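Local coordinates for protein transcriptional regulator (Rhodococcus sp., PDB 2O0Y) that probably binds DNA as a transcription factor of the IclR family, with a winged helix-turn-helix domain joined to a C-terminal regulatory domain of the GAF type, at residues L29-A34 with K42-G47; H36-L41 with D73-L78; G111-L116 with C130-T135; L148-A153 with G199-G204; R192-V197 with S206-P211. All coordinates share one frame; numbering follows the deposited sequence.

Contact 1 of 5, residues L29-A34 with K42-G47; sequences LELFDA and KELVEG
L31 lies opposite G47 where the chain leaving helix 18-29 passes helix 41-48, with 7.0 Å between L31 CA and G47 CA. Residues L29 to F32 form a type I beta turn, closed by the backbone bond from F32 N to L29 O, and this turn presents L31 and F32 to the helix. No hydrogen bond crosses the contact; it is made by apolar side chains. L31 has its CG beside the backbone N and anti to the carbonyl carbon (chi1 -72°), and its CD1 meets L44 CD2 at 3.7 Å. The other methyl, L31 CD2, rests 4.0 Å from G47 CA. Glycine suits this place on the helix, since a CB there would run into L31. F32 adds its ring obliquely, with CE1 3.8 Å from L44 CD2, and the two side chains cross at about a right angle. One methyl of L44 therefore serves both residues of the turn, while L44 also packs on V55 and V59 of helix 52-64. Outside the segments, the salt bridge from E43 to R39 and the bond from R39 to L31 O run round the edge of this patch, and E43 also accepts from S40 N. Branched leucines and a flat ring fill the space between turn and helix without needing polar partners. The chemistry implies cohesion by apolar packing, partly buried, within the probable DNA-binding domain, with polar bonds left to its margin.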
# COMPACT_ATOMS: atom_id res chain seq x y z
N LEU B 29 6.80 13.59 -12.54
CA LEU B 29 6.39 12.33 -11.89
C LEU B 29 6.72 11.13 -12.74
O LEU B 29 7.06 10.06 -12.25
CB LEU B 29 4.89 12.39 -11.65
CG LEU B 29 4.40 13.38 -10.58
CD1 LEU B 29 2.87 13.49 -10.59
CD2 LEU B 29 4.89 12.81 -9.21
N GLU B 30 6.64 11.29 -14.05
CA GLU B 30 7.02 10.18 -14.95
C GLU B 30 8.46 9.73 -14.81
O GLU B 30 8.82 8.63 -15.24
CB GLU B 30 6.77 10.60 -16.39
CG GLU B 30 5.31 10.78 -16.70
CD GLU B 30 4.61 9.48 -17.02
OE1 GLU B 30 5.30 8.42 -17.06
OE2 GLU B 30 3.38 9.52 -17.23
N LEU B 31 9.32 10.55 -14.22
CA LEU B 31 10.73 10.13 -14.09
C LEU B 31 10.90 9.17 -12.89
O LEU B 31 11.93 8.58 -12.71
CB LEU B 31 11.63 11.38 -13.84
CG LEU B 31 11.80 12.28 -15.08
CD1 LEU B 31 12.50 13.60 -14.65
CD2 LEU B 31 12.59 11.51 -16.12
N PHE B 32 9.91 9.06 -12.02
CA PHE B 32 9.95 8.09 -10.92
C PHE B 32 9.42 6.76 -11.38
O PHE B 32 8.24 6.66 -11.85
CB PHE B 32 9.13 8.59 -9.70
CG PHE B 32 9.69 9.89 -9.11
CD1 PHE B 32 9.44 11.09 -9.72
CD2 PHE B 32 10.52 9.86 -7.96
CE1 PHE B 32 9.97 12.29 -9.23
CE2 PHE B 32 11.07 11.05 -7.44
CZ PHE B 32 10.83 12.27 -8.04
N ASP B 33 10.22 5.71 -11.21
CA ASP B 33 9.71 4.41 -11.55
C ASP B 33 10.39 3.36 -10.71
O ASP B 33 11.22 3.70 -9.88
CB ASP B 33 9.87 4.13 -13.06
CG ASP B 33 11.28 4.36 -13.58
OD1 ASP B 33 12.24 4.14 -12.81
OD2 ASP B 33 11.43 4.75 -14.76
N ALA B 34 10.11 2.10 -10.98
CA ALA B 34 10.56 1.05 -10.08
C ALA B 34 12.08 1.03 -10.00
O ALA B 34 12.63 0.80 -8.94
CB ALA B 34 9.98 -0.29 -10.49
N LYS B 42 19.02 17.46 -9.95
CA LYS B 42 19.77 17.40 -11.22
C LYS B 42 19.16 16.39 -12.16
O LYS B 42 19.06 16.64 -13.38
CB LYS B 42 21.25 17.06 -10.96
CG LYS B 42 22.22 17.28 -12.19
CD LYS B 42 23.66 17.19 -11.72
CE LYS B 42 24.65 17.43 -12.82
NZ LYS B 42 24.51 16.35 -13.84
N GLU B 43 18.76 15.23 -11.64
CA GLU B 43 18.08 14.27 -12.48
C GLU B 43 16.74 14.82 -13.03
O GLU B 43 16.38 14.54 -14.17
CB GLU B 43 17.81 12.97 -11.71
CG GLU B 43 19.08 12.14 -11.46
CD GLU B 43 18.77 10.86 -10.75
OE1 GLU B 43 18.47 10.93 -9.55
OE2 GLU B 43 18.82 9.76 -11.38
N LEU B 44 15.98 15.54 -12.20
CA LEU B 44 14.67 16.07 -12.66
C LEU B 44 14.86 17.12 -13.72
O LEU B 44 14.13 17.14 -14.74
CB LEU B 44 13.87 16.62 -11.49
CG LEU B 44 13.55 15.50 -10.45
CD1 LEU B 44 12.88 16.17 -9.25
CD2 LEU B 44 12.65 14.35 -11.00
N VAL B 45 15.90 17.93 -13.58
CA VAL B 45 16.26 18.91 -14.65
C VAL B 45 16.72 18.23 -15.91
O VAL B 45 16.24 18.56 -17.01
CB VAL B 45 17.34 19.91 -14.16
CG1 VAL B 45 17.85 20.82 -15.32
CG2 VAL B 45 16.76 20.72 -13.05
N GLU B 46 17.65 17.29 -15.78
CA GLU B 46 18.17 16.55 -16.96
C GLU B 46 17.08 15.75 -17.71
O GLU B 46 17.06 15.69 -18.94
CB GLU B 46 19.25 15.59 -16.50
CG GLU B 46 20.55 16.36 -16.23
CD GLU B 46 21.66 15.51 -15.69
OE1 GLU B 46 21.43 14.34 -15.25
OE2 GLU B 46 22.78 16.05 -15.69
N GLY B 47 16.18 15.15 -16.94
CA GLY B 47 15.17 14.28 -17.50
C GLY B 47 14.05 15.07 -18.17
O GLY B 47 13.44 14.61 -19.14

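Contact 2 of 5, residues H36-L41 with D73-L78; sequences HPTRSL and DGSYSL
Y76 reaches across to R39 and L41, and its side chain can be followed outward. CB lies 3.5 Å from R39 O, and CG is anti to the carbonyl carbon, beside the backbone N (chi1 -64°). CD1 is also near R39 O, which sits at the ring edge, in its plane. Farther out CE1 meets L41, 4.3 Å from L41 CB, while V59 and C63 of helix 52-64 also pack on the side chain. An aromatic ring suits this place because it is long enough to span from strand to helix. In the backbone R39 and Y76 form an antiparallel hydrogen-bonded pair: R39 N gives to Y76 O at 2.8 Å, and Y76 N gives to R39 O at 2.8 Å. Beyond this pair, one water joins P37 O to L78 N and another joins L41 N to G74 O. At the turn D73 OD1 accepts from S75 N (3.0 Å), which makes an Asx turn, and also from S75 OG (2.7 Å), and G74 takes a positive phi that a glycine adopts easily. Short strand 38-40 beside strand 75-78, with 68-70 on the other side of the latter, makes the small antiparallel sheet of a winged helix-turn-helix domain.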
# COMPACT_ATOMS: atom_id res chain seq x y z
N HIS B 36 14.09 3.63 -10.63
CA HIS B 36 14.53 4.94 -10.14
C HIS B 36 13.48 5.47 -9.21
O HIS B 36 12.73 6.39 -9.57
CB HIS B 36 14.66 5.91 -11.30
CG HIS B 36 15.51 5.38 -12.41
ND1 HIS B 36 14.97 4.76 -13.52
CD2 HIS B 36 16.85 5.33 -12.56
CE1 HIS B 36 15.96 4.37 -14.33
NE2 HIS B 36 17.11 4.70 -13.77
N PRO B 37 13.39 4.88 -8.02
CA PRO B 37 12.36 5.28 -7.04
C PRO B 37 12.62 6.68 -6.42
O PRO B 37 11.66 7.31 -5.91
CB PRO B 37 12.42 4.17 -5.98
CG PRO B 37 13.84 3.65 -6.08
CD PRO B 37 14.19 3.73 -7.54
N THR B 38 13.87 7.17 -6.48
CA THR B 38 14.17 8.53 -6.01
C THR B 38 14.95 9.23 -7.10
O THR B 38 15.61 8.56 -7.89
CB THR B 38 15.01 8.56 -4.70
OG1 THR B 38 16.31 8.08 -5.00
CG2 THR B 38 14.40 7.62 -3.61
N ARG B 39 14.86 10.57 -7.15
CA ARG B 39 15.59 11.39 -8.16
C ARG B 39 16.08 12.61 -7.45
O ARG B 39 15.33 13.17 -6.62
CB ARG B 39 14.60 11.86 -9.23
CG ARG B 39 14.06 10.71 -10.11
CD ARG B 39 15.18 10.10 -10.97
NE ARG B 39 14.62 9.29 -12.05
CZ ARG B 39 15.27 8.85 -13.10
NH1 ARG B 39 16.59 9.04 -13.23
NH2 ARG B 39 14.58 8.14 -14.01
N SER B 40 17.29 13.06 -7.80
CA SER B 40 17.85 14.31 -7.29
C SER B 40 17.32 15.42 -8.16
O SER B 40 16.82 15.20 -9.28
CB SER B 40 19.35 14.30 -7.45
OG SER B 40 19.65 14.24 -8.84
N LEU B 41 17.49 16.65 -7.72
CA LEU B 41 17.04 17.77 -8.52
C LEU B 41 17.73 17.77 -9.91
O LEU B 41 17.09 18.03 -10.93
CB LEU B 41 17.35 19.09 -7.73
CG LEU B 41 17.16 20.43 -8.46
CD1 LEU B 41 15.66 20.61 -8.80
CD2 LEU B 41 17.69 21.58 -7.57
N ASP B 73 19.71 12.35 1.79
CA ASP B 73 20.69 12.18 0.71
C ASP B 73 20.47 13.11 -0.47
O ASP B 73 20.97 12.84 -1.55
CB ASP B 73 20.71 10.72 0.18
CG ASP B 73 19.36 10.26 -0.42
OD1 ASP B 73 18.55 11.10 -0.90
OD2 ASP B 73 19.10 9.04 -0.42
N GLY B 74 19.70 14.19 -0.28
CA GLY B 74 19.48 15.21 -1.33
C GLY B 74 18.44 14.88 -2.40
O GLY B 74 18.02 15.76 -3.20
N SER B 75 18.04 13.61 -2.47
CA SER B 75 17.12 13.17 -3.47
C SER B 75 15.66 13.33 -3.01
O SER B 75 15.39 13.67 -1.84
CB SER B 75 17.48 11.75 -3.94
OG SER B 75 17.03 10.75 -3.06
N TYR B 76 14.72 13.07 -3.93
CA TYR B 76 13.30 13.12 -3.67
C TYR B 76 12.73 11.77 -3.95
O TYR B 76 13.17 11.13 -4.93
CB TYR B 76 12.62 14.13 -4.62
CG TYR B 76 13.11 15.53 -4.38
CD1 TYR B 76 14.19 16.04 -5.07
CD2 TYR B 76 12.52 16.32 -3.41
CE1 TYR B 76 14.67 17.34 -4.80
CE2 TYR B 76 12.98 17.61 -3.14
CZ TYR B 76 14.04 18.11 -3.86
OH TYR B 76 14.50 19.40 -3.58
N SER B 77 11.74 11.33 -3.14
CA SER B 77 10.93 10.19 -3.52
C SER B 77 9.52 10.71 -3.75
O SER B 77 9.24 11.89 -3.45
CB SER B 77 10.84 9.14 -2.39
OG SER B 77 10.23 9.71 -1.28
N LEU B 78 8.61 9.82 -4.15
CA LEU B 78 7.18 10.15 -4.20
C LEU B 78 6.82 10.29 -2.73
O LEU B 78 7.35 9.54 -1.89
CB LEU B 78 6.38 9.00 -4.85
CG LEU B 78 6.63 8.79 -6.37
CD1 LEU B 78 5.61 7.78 -6.92
CD2 LEU B 78 6.42 10.12 -7.11
O HOH W 1 9.27 6.90 -4.79
O HOH W 2 18.71 17.08 -5.35

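Contact 3 of 5, residues G111-L116 with C130-T135; sequences GETVNL and CESTAT
G111 and T113 meet S132 at the open end of a beta hairpin, where strand 113-120 of the C-terminal domain's antiparallel sheet begins and strand 123-130 ends. V114 and C130 are its hydrogen-bonded pair here: V114 N gives to C130 O at 2.8 Å, nearly straight at 174°, and C130 N gives to V114 O at 2.8 Å. Their side chains share one face of the sheet, packed against helix 97-110, V114 on L106 and C130 on M103. Beside this pair side chains add bonds. T113 OG1, anti to the carbonyl carbon, accepts a weak bond from S132 N at 3.5 Å, though its stronger partner is S138 O. S132 has its OG between the backbone N and the carbonyl carbon (chi1 82°), which brings the small hydroxyl within reach of two main-chain groups. An alanine here would probably leave G111 O and A134 N without this shared partner and let the 130-135 loop move more freely. G111 takes a positive phi right after helix 97-110, where a CB would collide with the preceding carbonyl. S132 OG gives to G111 O at 2.8 Å from well above the carbonyl plane, and accepts from A134 N at 3.3 Å in an ST turn.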
# COMPACT_ATOMS: atom_id res chain seq x y z
N GLY B 111 -12.82 -27.49 -16.57
CA GLY B 111 -13.90 -27.85 -15.66
C GLY B 111 -13.58 -27.49 -14.21
O GLY B 111 -14.35 -27.82 -13.28
N GLU B 112 -12.45 -26.78 -14.03
CA GLU B 112 -11.97 -26.40 -12.71
C GLU B 112 -11.97 -24.88 -12.49
O GLU B 112 -11.91 -24.12 -13.47
CB GLU B 112 -10.55 -26.93 -12.48
CG GLU B 112 -10.38 -28.42 -12.69
CD GLU B 112 -11.23 -29.30 -11.83
OE1 GLU B 112 -11.87 -28.79 -10.90
OE2 GLU B 112 -11.21 -30.54 -12.05
N THR B 113 -12.07 -24.48 -11.22
CA THR B 113 -11.96 -23.08 -10.83
C THR B 113 -10.54 -22.62 -11.10
O THR B 113 -9.59 -23.34 -10.77
CB THR B 113 -12.29 -22.91 -9.35
OG1 THR B 113 -13.71 -23.16 -9.18
CG2 THR B 113 -11.96 -21.41 -8.88
N VAL B 114 -10.41 -21.44 -11.72
CA VAL B 114 -9.12 -20.86 -12.06
C VAL B 114 -8.91 -19.69 -11.11
O VAL B 114 -9.70 -18.77 -11.11
CB VAL B 114 -9.12 -20.35 -13.49
CG1 VAL B 114 -7.81 -19.67 -13.77
CG2 VAL B 114 -9.32 -21.54 -14.46
N ASN B 115 -7.82 -19.73 -10.33
CA ASN B 115 -7.50 -18.66 -9.34
C ASN B 115 -6.24 -17.94 -9.77
O ASN B 115 -5.27 -18.61 -10.15
CB ASN B 115 -7.20 -19.33 -7.98
CG ASN B 115 -8.46 -19.91 -7.34
OD1 ASN B 115 -9.50 -19.26 -7.30
ND2 ASN B 115 -8.39 -21.15 -6.91
N LEU B 116 -6.20 -16.62 -9.68
CA LEU B 116 -4.97 -15.89 -9.95
C LEU B 116 -4.49 -15.45 -8.59
O LEU B 116 -5.17 -14.65 -7.93
CB LEU B 116 -5.18 -14.66 -10.84
CG LEU B 116 -3.91 -13.98 -11.42
CD1 LEU B 116 -4.28 -13.20 -12.65
CD2 LEU B 116 -3.38 -12.94 -10.46
N CYS B 130 -12.05 -17.39 -11.73
CA CYS B 130 -13.14 -17.80 -12.62
C CYS B 130 -13.59 -19.17 -12.16
O CYS B 130 -12.86 -20.16 -12.33
CB CYS B 130 -12.66 -17.88 -14.06
SG CYS B 130 -12.35 -16.19 -14.73
N GLU B 131 -14.77 -19.25 -11.56
CA GLU B 131 -15.23 -20.52 -11.03
C GLU B 131 -15.78 -21.37 -12.15
O GLU B 131 -16.37 -20.86 -13.11
CB GLU B 131 -16.33 -20.29 -10.04
CG GLU B 131 -15.84 -19.78 -8.65
CD GLU B 131 -17.03 -19.61 -7.74
OE1 GLU B 131 -17.68 -20.62 -7.42
OE2 GLU B 131 -17.37 -18.47 -7.39
N SER B 132 -15.61 -22.68 -12.04
CA SER B 132 -16.25 -23.58 -12.98
C SER B 132 -17.73 -23.80 -12.56
O SER B 132 -18.19 -23.29 -11.54
CB SER B 132 -15.50 -24.91 -13.07
OG SER B 132 -15.83 -25.82 -12.02
N THR B 133 -18.47 -24.58 -13.35
CA THR B 133 -19.88 -24.84 -13.05
C THR B 133 -20.04 -26.18 -12.33
O THR B 133 -21.17 -26.63 -12.11
CB THR B 133 -20.72 -24.95 -14.34
OG1 THR B 133 -20.21 -26.03 -15.09
CG2 THR B 133 -20.61 -23.68 -15.18
N ALA B 134 -18.93 -26.83 -12.00
CA ALA B 134 -19.02 -28.18 -11.41
C ALA B 134 -19.63 -28.00 -10.03
O ALA B 134 -19.43 -26.98 -9.41
CB ALA B 134 -17.63 -28.77 -11.30
N THR B 135 -20.42 -28.94 -9.56
CA THR B 135 -21.08 -28.78 -8.24
C THR B 135 -20.11 -28.97 -7.07
O THR B 135 -20.32 -28.39 -5.98
CB THR B 135 -22.23 -29.72 -8.07
OG1 THR B 135 -21.75 -31.06 -8.18
CG2 THR B 135 -23.31 -29.48 -9.14

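Contact 4 of 5, residues L148-A153 with G199-G204; sequences LWAGAA and GERELG
E200 meets G151 through a side chain whose CG lies anti to the carbonyl carbon (chi1 -79°) and whose CD lies anti to CA (chi2 -169°). This extended chain delivers the carboxylate to the backbone just ahead of helix 152-157. There G151 N gives to E200 OE1 at 2.9 Å with an angle of 160° at the hydrogen, and the oxygen uses its anti lone pair, the one away from OE2. R201 CG, beside its own backbone N, lies 3.9 Å from G151 CA and 3.9 Å from A150 O; the chain bends only farther out, at chi3. A150 packs its CB 3.9 Å from E200 O, a methyl small enough to let the loops close on each other. G151 sits at the N-cap position with a positive phi; a CB there would strike R201 CG and also jam against the preceding carbonyl, which is why glycine fits. Water 3 accepts from A152 N at 3.2 Å and more weakly from R201 NH1, at the edge of the guanidinium. K155, one turn into the helix, forms a salt bridge with the same E200 OE1. The acid thus ties loop 199-204 both to the main chain before the helix and to a lysine on it. Its negative charge near the helix N-terminus, with a lysine beside it, is likely to be stabilised and so to favour the ionised form.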
# COMPACT_ATOMS: atom_id res chain seq x y z
N LEU B 148 1.56 -19.94 2.62
CA LEU B 148 2.35 -20.25 1.41
C LEU B 148 2.97 -21.65 1.50
O LEU B 148 3.60 -22.10 0.56
CB LEU B 148 3.51 -19.24 1.23
CG LEU B 148 3.26 -17.82 0.72
CD1 LEU B 148 4.57 -17.04 0.80
CD2 LEU B 148 2.72 -17.88 -0.71
N TRP B 149 2.78 -22.32 2.64
CA TRP B 149 3.47 -23.61 2.94
C TRP B 149 2.71 -24.83 2.44
O TRP B 149 3.30 -25.90 2.35
CB TRP B 149 3.86 -23.75 4.42
CG TRP B 149 2.75 -23.48 5.38
CD1 TRP B 149 2.50 -22.30 6.07
CD2 TRP B 149 1.73 -24.40 5.80
NE1 TRP B 149 1.38 -22.44 6.87
CE2 TRP B 149 0.89 -23.72 6.72
CE3 TRP B 149 1.44 -25.73 5.47
CZ2 TRP B 149 -0.23 -24.33 7.30
CZ3 TRP B 149 0.33 -26.33 6.04
CH2 TRP B 149 -0.50 -25.63 6.94
N ALA B 150 1.43 -24.66 2.08
CA ALA B 150 0.62 -25.75 1.53
C ALA B 150 0.05 -25.38 0.15
O ALA B 150 -0.47 -24.29 -0.03
CB ALA B 150 -0.55 -26.08 2.49
N GLY B 151 0.16 -26.30 -0.81
CA GLY B 151 -0.50 -26.18 -2.13
C GLY B 151 0.44 -25.68 -3.23
O GLY B 151 1.57 -25.23 -2.97
N ALA B 152 -0.04 -25.78 -4.48
CA ALA B 152 0.77 -25.53 -5.67
C ALA B 152 1.09 -24.06 -5.85
O ALA B 152 2.23 -23.73 -6.15
CB ALA B 152 0.03 -26.03 -6.92
N ALA B 153 0.10 -23.18 -5.69
CA ALA B 153 0.30 -21.74 -5.87
C ALA B 153 1.40 -21.23 -4.94
O ALA B 153 2.26 -20.47 -5.38
CB ALA B 153 -0.98 -20.99 -5.62
N GLY B 199 -3.62 -33.04 -2.02
CA GLY B 199 -3.89 -33.28 -0.60
C GLY B 199 -2.97 -32.51 0.35
O GLY B 199 -2.81 -32.88 1.51
N GLU B 200 -2.39 -31.41 -0.13
CA GLU B 200 -1.56 -30.60 0.74
C GLU B 200 -2.40 -29.65 1.56
O GLU B 200 -2.25 -29.62 2.77
CB GLU B 200 -0.50 -29.84 -0.06
CG GLU B 200 0.67 -30.72 -0.43
CD GLU B 200 1.84 -29.92 -1.00
OE1 GLU B 200 1.82 -28.67 -0.95
OE2 GLU B 200 2.78 -30.56 -1.50
N ARG B 201 -3.29 -28.91 0.89
CA ARG B 201 -4.16 -27.93 1.53
C ARG B 201 -5.21 -28.60 2.40
O ARG B 201 -5.44 -28.19 3.56
CB ARG B 201 -4.85 -27.07 0.46
CG ARG B 201 -3.95 -26.11 -0.33
CD ARG B 201 -4.62 -25.57 -1.61
NE ARG B 201 -6.09 -25.58 -1.57
CZ ARG B 201 -6.87 -26.11 -2.52
NH1 ARG B 201 -6.32 -26.64 -3.62
NH2 ARG B 201 -8.20 -26.09 -2.40
N GLU B 202 -5.87 -29.61 1.85
CA GLU B 202 -6.87 -30.39 2.58
C GLU B 202 -7.08 -31.70 1.83
O GLU B 202 -6.80 -31.77 0.62
CB GLU B 202 -8.19 -29.62 2.68
CG GLU B 202 -8.94 -29.48 1.38
CD GLU B 202 -10.15 -28.56 1.49
OE1 GLU B 202 -10.07 -27.50 2.14
OE2 GLU B 202 -11.17 -28.88 0.87
N LEU B 203 -7.57 -32.70 2.53
CA LEU B 203 -7.83 -33.99 1.94
C LEU B 203 -8.87 -33.81 0.84
O LEU B 203 -9.84 -33.10 1.06
CB LEU B 203 -8.38 -34.95 3.00
CG LEU B 203 -8.56 -36.44 2.67
CD1 LEU B 203 -7.24 -37.16 2.39
CD2 LEU B 203 -9.30 -37.17 3.79
N GLY B 204 -8.65 -34.45 -0.31
CA GLY B 204 -9.57 -34.40 -1.42
C GLY B 204 -9.34 -33.24 -2.36
O GLY B 204 -10.06 -33.13 -3.35
O HOH W 3 -2.94 -27.12 -4.28

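Contact 5 of 5, residues R192-V197 with S206-P211; sequences RGYQLV and SGLSFP
The F210 ring carries Y194 CB over the centre of one face, a CH-pi contact with the carbon 3.5 Å from the centroid and 10° off the normal. The two aromatic rings are near parallel, planes at 27°, but slid so far apart that they barely overlap. One face of the Y194 ring also has R192 CG above it, toward the rim. These groups lie at the open end of a beta hairpin, strands 195-198 and 205-213, which forms one edge of the domain's antiparallel sheet. Y194 CG sits between the backbone N and the carbonyl carbon (chi1 61°), and on the ring CD2 touches L208 CD1 at 3.5 Å. Helix 237-254 packs against both aromatics through R245. An alanine in place of F210 would probably leave Y194 CB without the face it rests on and open a gap beside the tyrosine. Along the strands Q195 pairs with S209 and V197 with G207, each by two backbone bonds, among them S209 N to Q195 O at 2.8 Å. The small S209 leaves room for A152 and I156 of helix 152-157. At the end of helix 178-192, R192 grips Y194 O side-on with two nitrogens, NE at 2.9 Å and NH2 at 2.8 Å.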
# COMPACT_ATOMS: atom_id res chain seq x y z
N ARG B 192 10.68 -27.91 -13.70
CA ARG B 192 9.53 -28.42 -14.47
C ARG B 192 8.67 -27.34 -15.15
O ARG B 192 8.14 -27.56 -16.24
CB ARG B 192 8.64 -29.23 -13.55
CG ARG B 192 7.57 -30.03 -14.25
CD ARG B 192 6.90 -30.92 -13.25
NE ARG B 192 6.65 -30.13 -12.06
CZ ARG B 192 7.26 -30.31 -10.89
NH1 ARG B 192 8.15 -31.31 -10.75
NH2 ARG B 192 6.95 -29.50 -9.86
N GLY B 193 8.52 -26.20 -14.47
CA GLY B 193 7.77 -25.06 -15.01
C GLY B 193 6.39 -24.92 -14.40
O GLY B 193 5.65 -24.01 -14.74
N TYR B 194 6.04 -25.86 -13.52
CA TYR B 194 4.76 -25.81 -12.83
C TYR B 194 4.79 -26.68 -11.59
O TYR B 194 5.72 -27.45 -11.37
CB TYR B 194 3.62 -26.25 -13.78
CG TYR B 194 3.75 -27.65 -14.29
CD1 TYR B 194 4.39 -27.91 -15.51
CD2 TYR B 194 3.25 -28.73 -13.57
CE1 TYR B 194 4.55 -29.25 -15.96
CE2 TYR B 194 3.39 -30.08 -14.03
CZ TYR B 194 4.02 -30.31 -15.22
OH TYR B 194 4.14 -31.62 -15.67
N GLN B 195 3.75 -26.52 -10.78
CA GLN B 195 3.54 -27.34 -9.58
C GLN B 195 2.22 -28.09 -9.69
O GLN B 195 1.21 -27.50 -10.00
CB GLN B 195 3.48 -26.44 -8.34
CG GLN B 195 4.85 -25.87 -7.91
CD GLN B 195 5.66 -26.85 -7.16
OE1 GLN B 195 5.16 -27.91 -6.83
NE2 GLN B 195 6.92 -26.51 -6.85
N LEU B 196 2.23 -29.39 -9.41
CA LEU B 196 1.01 -30.19 -9.39
C LEU B 196 1.07 -31.00 -8.10
O LEU B 196 1.96 -31.83 -7.95
CB LEU B 196 0.97 -31.10 -10.64
CG LEU B 196 -0.06 -32.24 -10.62
CD1 LEU B 196 -1.46 -31.67 -10.66
CD2 LEU B 196 0.18 -33.07 -11.84
N VAL B 197 0.18 -30.70 -7.15
CA VAL B 197 0.25 -31.28 -5.82
C VAL B 197 -1.13 -31.84 -5.44
O VAL B 197 -2.17 -31.34 -5.94
CB VAL B 197 0.63 -30.20 -4.76
CG1 VAL B 197 1.92 -29.47 -5.16
CG2 VAL B 197 -0.46 -29.21 -4.62
N SER B 206 -6.62 -30.84 -4.91
CA SER B 206 -5.39 -30.89 -5.70
C SER B 206 -5.27 -29.57 -6.38
O SER B 206 -6.25 -28.84 -6.48
CB SER B 206 -5.39 -31.98 -6.80
OG SER B 206 -5.35 -33.29 -6.27
N GLY B 207 -4.08 -29.26 -6.86
CA GLY B 207 -3.86 -27.95 -7.47
C GLY B 207 -2.79 -28.06 -8.52
O GLY B 207 -1.83 -28.84 -8.37
N LEU B 208 -2.96 -27.34 -9.62
CA LEU B 208 -1.88 -27.21 -10.61
C LEU B 208 -1.65 -25.70 -10.73
O LEU B 208 -2.61 -24.96 -10.96
CB LEU B 208 -2.37 -27.74 -11.96
CG LEU B 208 -1.58 -27.44 -13.24
CD1 LEU B 208 -0.17 -28.08 -13.24
CD2 LEU B 208 -2.41 -27.98 -14.39
N SER B 209 -0.40 -25.24 -10.62
CA SER B 209 -0.08 -23.81 -10.71
C SER B 209 1.04 -23.53 -11.71
O SER B 209 2.02 -24.25 -11.76
CB SER B 209 0.36 -23.26 -9.35
OG SER B 209 0.27 -21.82 -9.31
N PHE B 210 0.88 -22.49 -12.54
CA PHE B 210 1.95 -22.06 -13.45
C PHE B 210 2.34 -20.63 -13.04
O PHE B 210 1.48 -19.86 -12.62
CB PHE B 210 1.45 -22.03 -14.92
CG PHE B 210 1.62 -23.34 -15.64
CD1 PHE B 210 0.74 -24.39 -15.40
CD2 PHE B 210 2.68 -23.55 -16.51
CE1 PHE B 210 0.89 -25.64 -16.05
CE2 PHE B 210 2.82 -24.79 -17.16
CZ PHE B 210 1.93 -25.81 -16.92
N PRO B 211 3.63 -20.25 -13.24
CA PRO B 211 4.01 -18.89 -12.95
C PRO B 211 3.46 -17.94 -14.01
O PRO B 211 3.45 -18.26 -15.21
CB PRO B 211 5.56 -18.91 -13.04
CG PRO B 211 5.91 -20.08 -13.85
CD PRO B 211 4.76 -21.06 -13.72

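The five contacts fall into two groups. Contacts 1 and 2 belong to the probable DNA-binding end; their centres are 8 Å apart, and they touch where F32 packs on P37 and Y76 and where L44 CD2 lies 3.6 Å from R39 CB. Both also reach the second subunit. Contacts 3, 4 and 5 lie in the C-terminal domain, on the other side of the chain's centre and with centres about 40 to 45 Å from those of the first group. Contacts 4 and 5 touch, with A153 CA 3.4 Å from S209 OG, so helix 152-157 starts against the edge hairpin. Contact 3 shares the sheet with contact 5, about 16 Å away between centres.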